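PDB 1WOI: agmatinase from Deinococcus radiodurans, which probably hydrolyses agmatine to putrescine and urea at a pair of manganese ions, as agmatinases of the arginase family do. Local coordinates for residues Leu142-Asp147 with Asp229-Asp234; Leu146-Thr151 with Ala192-Arg197; Tyr225-Val230 with Gly269-Glu274. One frame throughout, in Å; residues are numbered along the deposited sequence.

Interaction 1 (Leu142-Asp147 with Asp229-Asp234). With MN (manganese (II) ion), chain H; MN (manganese (II) ion), chain G.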
# COMPACT_ATOMS: atom_id res chain seq x y z
N LEU A 142 -28.87 4.62 -6.95
CA LEU A 142 -28.18 5.02 -5.72
C LEU A 142 -26.91 5.65 -6.29
O LEU A 142 -26.15 5.00 -7.01
CB LEU A 142 -27.83 3.82 -4.85
CG LEU A 142 -28.98 3.06 -4.19
CD1 LEU A 142 -28.43 2.11 -3.13
CD2 LEU A 142 -29.94 4.04 -3.54
N ASP A 143 -26.67 6.92 -5.98
CA ASP A 143 -25.51 7.59 -6.58
C ASP A 143 -25.28 8.93 -5.92
O ASP A 143 -26.22 9.56 -5.43
CB ASP A 143 -25.83 7.82 -8.07
CG ASP A 143 -24.60 7.96 -8.94
OD1 ASP A 143 -23.58 8.53 -8.49
OD2 ASP A 143 -24.67 7.50 -10.10
N ALA A 144 -24.03 9.38 -5.89
CA ALA A 144 -23.72 10.68 -5.34
C ALA A 144 -23.91 11.67 -6.49
O ALA A 144 -24.04 12.87 -6.27
CB ALA A 144 -22.26 10.72 -4.85
N HIS A 145 -23.94 11.14 -7.71
CA HIS A 145 -24.08 11.97 -8.91
C HIS A 145 -25.33 11.64 -9.73
O HIS A 145 -25.85 10.54 -9.66
CB HIS A 145 -22.83 11.82 -9.79
CG HIS A 145 -21.53 11.84 -9.03
ND1 HIS A 145 -20.86 10.69 -8.68
CD2 HIS A 145 -20.78 12.87 -8.58
CE1 HIS A 145 -19.75 11.01 -8.03
NE2 HIS A 145 -19.68 12.33 -7.96
N LEU A 146 -25.81 12.61 -10.50
CA LEU A 146 -27.01 12.42 -11.30
C LEU A 146 -26.78 11.62 -12.58
O LEU A 146 -27.61 10.80 -12.98
CB LEU A 146 -27.62 13.79 -11.65
CG LEU A 146 -29.00 13.78 -12.32
CD1 LEU A 146 -30.04 13.21 -11.35
CD2 LEU A 146 -29.37 15.19 -12.75
N ASP A 147 -25.63 11.85 -13.22
CA ASP A 147 -25.26 11.18 -14.47
C ASP A 147 -26.32 11.27 -15.57
O ASP A 147 -26.63 10.28 -16.24
CB ASP A 147 -24.92 9.71 -14.20
CG ASP A 147 -23.77 9.54 -13.22
OD1 ASP A 147 -22.88 10.41 -13.16
OD2 ASP A 147 -23.75 8.51 -12.52
N ASP A 229 -24.43 2.76 -7.72
CA ASP A 229 -23.10 3.33 -7.90
C ASP A 229 -22.54 3.34 -6.48
O ASP A 229 -23.11 3.98 -5.59
CB ASP A 229 -23.21 4.76 -8.42
CG ASP A 229 -21.85 5.40 -8.65
OD1 ASP A 229 -20.88 5.08 -7.93
OD2 ASP A 229 -21.76 6.25 -9.56
N VAL A 230 -21.44 2.64 -6.25
CA VAL A 230 -20.89 2.58 -4.91
C VAL A 230 -20.55 3.94 -4.30
O VAL A 230 -20.49 4.05 -3.07
CB VAL A 230 -19.63 1.66 -4.83
CG1 VAL A 230 -19.96 0.28 -5.37
CG2 VAL A 230 -18.46 2.28 -5.59
N ASP A 231 -20.34 4.98 -5.11
CA ASP A 231 -20.03 6.26 -4.51
C ASP A 231 -21.24 6.91 -3.86
O ASP A 231 -21.14 7.98 -3.24
CB ASP A 231 -19.32 7.24 -5.48
CG ASP A 231 -20.16 7.64 -6.67
OD1 ASP A 231 -21.39 7.81 -6.53
OD2 ASP A 231 -19.56 7.82 -7.75
N GLY A 232 -22.39 6.25 -3.97
CA GLY A 232 -23.59 6.76 -3.31
C GLY A 232 -23.38 6.55 -1.82
O GLY A 232 -23.91 7.29 -0.98
N PHE A 233 -22.59 5.54 -1.48
CA PHE A 233 -22.28 5.23 -0.09
C PHE A 233 -21.20 6.16 0.43
O PHE A 233 -20.38 6.65 -0.33
CB PHE A 233 -21.81 3.78 0.05
CG PHE A 233 -22.90 2.79 -0.21
CD1 PHE A 233 -23.05 2.21 -1.47
CD2 PHE A 233 -23.84 2.51 0.77
CE1 PHE A 233 -24.13 1.36 -1.73
CE2 PHE A 233 -24.92 1.67 0.52
CZ PHE A 233 -25.06 1.10 -0.74
N ASP A 234 -21.21 6.37 1.74
CA ASP A 234 -20.22 7.24 2.36
C ASP A 234 -18.82 6.68 2.11
O ASP A 234 -18.58 5.48 2.27
CB ASP A 234 -20.50 7.34 3.86
CG ASP A 234 -19.74 8.47 4.50
OD1 ASP A 234 -18.51 8.35 4.65
OD2 ASP A 234 -20.37 9.49 4.86
MN MN H . -21.37 8.44 -8.88
MN MN G . -22.87 7.21 -11.17
O HOH W 1 -20.98 8.64 -11.40

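Interaction 2 (Leu146-Thr151 with Ala192-Arg197). With MN (manganese (II) ion), chain G.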
# COMPACT_ATOMS: atom_id res chain seq x y z
N LEU A 146 -25.81 12.61 -10.50
CA LEU A 146 -27.01 12.42 -11.30
C LEU A 146 -26.78 11.62 -12.58
O LEU A 146 -27.61 10.80 -12.98
CB LEU A 146 -27.62 13.79 -11.65
CG LEU A 146 -29.00 13.78 -12.32
CD1 LEU A 146 -30.04 13.21 -11.35
CD2 LEU A 146 -29.37 15.19 -12.75
N ASP A 147 -25.63 11.85 -13.22
CA ASP A 147 -25.26 11.18 -14.47
C ASP A 147 -26.32 11.27 -15.57
O ASP A 147 -26.63 10.28 -16.24
CB ASP A 147 -24.92 9.71 -14.20
CG ASP A 147 -23.77 9.54 -13.22
OD1 ASP A 147 -22.88 10.41 -13.16
OD2 ASP A 147 -23.75 8.51 -12.52
N PHE A 148 -26.85 12.47 -15.77
CA PHE A 148 -27.85 12.72 -16.79
C PHE A 148 -27.36 13.84 -17.72
O PHE A 148 -28.16 14.58 -18.30
CB PHE A 148 -29.18 13.13 -16.15
CG PHE A 148 -30.37 12.93 -17.05
CD1 PHE A 148 -30.75 11.66 -17.45
CD2 PHE A 148 -31.11 14.02 -17.50
CE1 PHE A 148 -31.85 11.47 -18.29
CE2 PHE A 148 -32.21 13.84 -18.35
CZ PHE A 148 -32.57 12.56 -18.74
N THR A 149 -26.04 13.95 -17.85
CA THR A 149 -25.40 14.97 -18.68
C THR A 149 -25.41 14.60 -20.17
O THR A 149 -25.22 13.43 -20.53
CB THR A 149 -23.94 15.21 -18.21
OG1 THR A 149 -23.96 15.87 -16.93
CG2 THR A 149 -23.16 16.06 -19.21
N ASP A 150 -25.63 15.58 -21.03
CA ASP A 150 -25.65 15.34 -22.47
C ASP A 150 -24.21 15.13 -22.95
O ASP A 150 -23.85 14.03 -23.37
CB ASP A 150 -26.28 16.53 -23.22
CG ASP A 150 -26.36 16.30 -24.73
OD1 ASP A 150 -25.95 15.21 -25.18
OD2 ASP A 150 -26.82 17.20 -25.46
N THR A 151 -23.40 16.18 -22.86
CA THR A 151 -21.99 16.11 -23.27
C THR A 151 -21.07 16.57 -22.15
O THR A 151 -21.38 17.51 -21.43
CB THR A 151 -21.70 17.01 -24.50
OG1 THR A 151 -22.48 16.58 -25.62
CG2 THR A 151 -20.24 16.93 -24.87
N ALA A 192 -32.00 20.16 -14.48
CA ALA A 192 -33.24 20.74 -14.99
C ALA A 192 -33.92 19.80 -15.98
O ALA A 192 -35.15 19.66 -15.96
CB ALA A 192 -32.94 22.09 -15.66
N ALA A 193 -33.14 19.17 -16.85
CA ALA A 193 -33.69 18.24 -17.83
C ALA A 193 -34.34 17.06 -17.11
O ALA A 193 -35.46 16.67 -17.43
CB ALA A 193 -32.59 17.74 -18.76
N ALA A 194 -33.62 16.49 -16.15
CA ALA A 194 -34.16 15.36 -15.41
C ALA A 194 -35.49 15.74 -14.76
O ALA A 194 -36.47 15.00 -14.86
CB ALA A 194 -33.17 14.91 -14.34
N ARG A 195 -35.52 16.89 -14.09
CA ARG A 195 -36.73 17.35 -13.43
C ARG A 195 -37.86 17.61 -14.43
O ARG A 195 -39.01 17.23 -14.19
CB ARG A 195 -36.47 18.64 -12.64
CG ARG A 195 -35.60 18.48 -11.40
CD ARG A 195 -35.50 19.80 -10.65
NE ARG A 195 -34.57 19.74 -9.54
CZ ARG A 195 -34.75 18.99 -8.45
NH1 ARG A 195 -35.83 18.23 -8.33
NH2 ARG A 195 -33.83 19.00 -7.49
N ALA A 196 -37.52 18.25 -15.54
CA ALA A 196 -38.51 18.57 -16.57
C ALA A 196 -39.12 17.30 -17.18
O ALA A 196 -40.20 17.35 -17.75
CB ALA A 196 -37.87 19.43 -17.66
N ARG A 197 -38.41 16.18 -17.05
CA ARG A 197 -38.88 14.89 -17.57
C ARG A 197 -39.68 14.12 -16.52
O ARG A 197 -40.15 13.01 -16.78
CB ARG A 197 -37.70 14.01 -18.00
CG ARG A 197 -36.97 14.48 -19.24
CD ARG A 197 -35.83 13.52 -19.56
NE ARG A 197 -36.31 12.18 -19.85
CZ ARG A 197 -36.32 11.63 -21.06
NH1 ARG A 197 -35.87 12.29 -22.12
NH2 ARG A 197 -36.79 10.40 -21.22
MN MN G . -22.87 7.21 -11.17
O HOH W 1 -20.98 8.64 -11.40

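Interaction 3 (Tyr225-Val230 with Gly269-Glu274). With MN (manganese (II) ion), chain G; MN (manganese (II) ion), chain H.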
# COMPACT_ATOMS: atom_id res chain seq x y z
N TYR A 225 -35.39 -1.40 -12.40
CA TYR A 225 -34.01 -1.81 -12.66
C TYR A 225 -33.21 -1.05 -11.62
O TYR A 225 -33.36 0.17 -11.51
CB TYR A 225 -33.58 -1.36 -14.06
CG TYR A 225 -32.12 -1.57 -14.39
CD1 TYR A 225 -31.71 -2.66 -15.17
CD2 TYR A 225 -31.15 -0.67 -13.96
CE1 TYR A 225 -30.38 -2.83 -15.51
CE2 TYR A 225 -29.81 -0.83 -14.30
CZ TYR A 225 -29.43 -1.92 -15.08
OH TYR A 225 -28.11 -2.08 -15.43
N PHE A 226 -32.37 -1.74 -10.86
CA PHE A 226 -31.56 -1.10 -9.83
C PHE A 226 -30.18 -0.76 -10.36
O PHE A 226 -29.49 -1.61 -10.92
CB PHE A 226 -31.35 -2.03 -8.63
CG PHE A 226 -32.56 -2.22 -7.78
CD1 PHE A 226 -32.92 -3.49 -7.35
CD2 PHE A 226 -33.31 -1.13 -7.35
CE1 PHE A 226 -34.02 -3.68 -6.52
CE2 PHE A 226 -34.41 -1.31 -6.52
CZ PHE A 226 -34.77 -2.58 -6.10
N SER A 227 -29.77 0.49 -10.19
CA SER A 227 -28.43 0.89 -10.59
C SER A 227 -27.75 1.39 -9.33
O SER A 227 -28.09 2.45 -8.80
CB SER A 227 -28.44 2.00 -11.63
OG SER A 227 -27.11 2.33 -11.99
N VAL A 228 -26.79 0.62 -8.83
CA VAL A 228 -26.09 1.01 -7.62
C VAL A 228 -24.67 1.47 -7.92
O VAL A 228 -23.82 0.68 -8.33
CB VAL A 228 -26.03 -0.16 -6.62
CG1 VAL A 228 -25.31 0.29 -5.33
CG2 VAL A 228 -27.44 -0.66 -6.30
N ASP A 229 -24.43 2.76 -7.72
CA ASP A 229 -23.10 3.33 -7.90
C ASP A 229 -22.54 3.34 -6.48
O ASP A 229 -23.11 3.98 -5.59
CB ASP A 229 -23.21 4.76 -8.42
CG ASP A 229 -21.85 5.40 -8.65
OD1 ASP A 229 -20.88 5.08 -7.93
OD2 ASP A 229 -21.76 6.25 -9.56
N VAL A 230 -21.44 2.64 -6.25
CA VAL A 230 -20.89 2.58 -4.91
C VAL A 230 -20.55 3.94 -4.30
O VAL A 230 -20.49 4.05 -3.07
CB VAL A 230 -19.63 1.66 -4.83
CG1 VAL A 230 -19.96 0.28 -5.37
CG2 VAL A 230 -18.46 2.28 -5.59
N GLY A 269 -33.68 -6.24 -12.98
CA GLY A 269 -32.23 -6.32 -13.09
C GLY A 269 -31.53 -5.37 -12.14
O GLY A 269 -32.16 -4.51 -11.53
N LEU A 270 -30.22 -5.52 -12.01
CA LEU A 270 -29.44 -4.67 -11.12
C LEU A 270 -28.00 -4.57 -11.60
O LEU A 270 -27.44 -5.55 -12.08
CB LEU A 270 -29.46 -5.23 -9.69
CG LEU A 270 -28.52 -4.59 -8.65
CD1 LEU A 270 -29.08 -4.80 -7.24
CD2 LEU A 270 -27.13 -5.19 -8.77
N ASP A 271 -27.42 -3.38 -11.50
CA ASP A 271 -26.02 -3.25 -11.85
C ASP A 271 -25.31 -2.64 -10.64
O ASP A 271 -25.91 -1.93 -9.83
CB ASP A 271 -25.78 -2.46 -13.16
CG ASP A 271 -26.11 -0.97 -13.07
OD1 ASP A 271 -25.83 -0.33 -12.04
OD2 ASP A 271 -26.63 -0.44 -14.08
N LEU A 272 -24.04 -3.00 -10.50
CA LEU A 272 -23.20 -2.54 -9.40
C LEU A 272 -22.01 -1.93 -10.11
O LEU A 272 -21.22 -2.65 -10.71
CB LEU A 272 -22.77 -3.74 -8.55
CG LEU A 272 -22.16 -3.47 -7.16
CD1 LEU A 272 -20.78 -2.85 -7.26
CD2 LEU A 272 -23.11 -2.57 -6.41
N VAL A 273 -21.90 -0.60 -10.07
CA VAL A 273 -20.83 0.09 -10.78
C VAL A 273 -19.92 1.01 -9.95
O VAL A 273 -20.21 1.32 -8.80
CB VAL A 273 -21.42 0.94 -11.93
CG1 VAL A 273 -22.23 0.05 -12.86
CG2 VAL A 273 -22.30 2.06 -11.36
N GLU A 274 -18.82 1.42 -10.58
CA GLU A 274 -17.82 2.32 -10.02
C GLU A 274 -16.97 1.82 -8.84
O GLU A 274 -16.28 2.60 -8.19
CB GLU A 274 -18.47 3.66 -9.64
CG GLU A 274 -19.01 4.49 -10.82
CD GLU A 274 -17.92 5.09 -11.72
OE1 GLU A 274 -16.76 5.23 -11.27
OE2 GLU A 274 -18.23 5.45 -12.88
MN MN G . -22.87 7.21 -11.17
MN MN H . -21.37 8.44 -8.88
O HOH W 1 -20.98 8.64 -11.40

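Interaction 1 (Leu142-Asp147 with Asp229-Asp234)
D143 and D229 meet at two manganese ions, and each carboxylate binds both. D143 divides its oxygens: OD1 lies 2.2 Å from the ion that H145 ND1 also binds, while OD2 takes that of D147 OD2. D229 bridges through OD2 alone, 2.3 Å from the ion of H145 and 2.2 Å from that of D147; its CG, anti to the backbone N (chi1 -179°), carries OD2 out to both. D231 chelates the ion of H145 with both oxygens, and H121 completes the protein ligands of the other. A water touches both metals. The D143 and D229 carboxylates are turned 60° apart, and D231 OD2 sits at the edge of the H145 ring. A shared manganese probably offsets the crowding of D143 OD1 and D231 OD1, 3.0 Å apart.

Hydrogen bonds also hold these ligands. A144 N donates to D231 OD1 over 3.1 Å, nearly along the C-O bond, while two Asx turns engage D143 OD1 with H145 N and D229 OD1 with D231 N. The backbones join through D229 N and L142 O (2.9 Å) and come so close at G232 that a CB there would clash with D143 N.

Apolar contact is slight: L142 CD1 touches F233 CZ at 4.3 Å.

Both loops leave adjacent parallel strands, 137-142 and 223-229, at their C-terminal ends; M289 and L292 of helix 284-302 cover F233.

Interaction 2 (Leu146-Thr151 with Ala192-Arg197)
F148 drives its ring edge-on against the end of helix 188-196, where A193 and A194, with R197 just beyond the helix, form a shallow hollow. Small residues make that hollow: the CB of A193 lies in the ring plane, 3.9 Å from F148 CE2, and the CB of A194 meets F148 CD2 at the same distance. R197 CD closes the ring edge further round, 3.5 Å from F148 CZ. Its chain bends at chi3 (62°), and the guanidinium plane is turned 67° from the ring. With CG anti to the backbone N (chi1 -160°), F148 extends from the loop toward the helix. Beside it L146 adds a smaller bump, CD2 resting on A194 CB at 4.1 Å, so that one methyl is touched by two loop side chains. An alanine in place of F148 is likely to open a gap against A193 and A194 and take away the ring edge on which R197 CD rests. Between the two anchors, D147 faces the other way and binds manganese.

The F148 ring thus touches two helices, since F163 and C167 of helix 162-169 also meet it; H199 packs on it edge-to-face, and L146 reaches on to V191 of helix 188-196 and to T178 and L181 of strand 173-181.

Interaction 3 (Tyr225-Val230 with Gly269-Glu274)
The carboxylate of D271 is gripped from strand 223-229 by two hydroxyls, one on each oxygen. Y225 OH donates to OD2 over 2.6 Å, reaching it on the anti side and somewhat out of plane, with ring and carboxylate 73° apart; S124 OG is a further partner of OD2. S227 OG gives a longer bond, 3.0 Å, to the syn lone pair of D271 OD1. A chi1 of 69° sets CG between the backbone N and carbonyl carbon of D271, the carboxylate leaning across. S227 OG is also hydrogen-bonded to NE2 of H121, a manganese ligand, so S227 is second-shell and D271, holding it, one shell further out. Nearer the metals, E274 lays CB 3.3 Å from D229 OD1, while its OE2 accepts from the backbone N of H121.

Strand 223-229, helix 251-264 and strand 266-273 form a beta-alpha-beta unit, here central in the parallel sheet of the arginase fold. Their short strand segments run 7° from parallel. Backbone bonds alternate between partners: F226 N to G269 O, then D271 N to F226 O, V228 N to D271 O, V273 N to V228 O, and V230 N to V273 O.

On the opposite face of the sheet, F226 CB packs on L270 CG and V228 CG1 on L272 CD2, each at 3.8 Å. V230 CG1 continues the row against L272 CD1, and helices 251-264 and 284-302 lie over this face.

The three contacts illustrate how an alpha/beta sheet holds a metal site at its C-terminal edge. Interaction 3 lies at the centre of the chain, between adjacent strands 223-229 and 266-273. Interaction 1, centre to centre about 10 Å away, joins the loop after the first of these to the loop after strand 137-142, the next strand across, and shares D229 and V230 with interaction 3. Interaction 2, its centre about 15 Å from that of interaction 1 and about 18 Å from that of interaction 3, continues the same loop, as 146-151, out to helix 188-196. It is complete by residue 197, before strand 223-229 begins, whose end serves interactions 1 and 3. D229 thus stands on the sheet, while the loop bearing D147 also packs on an outer helix.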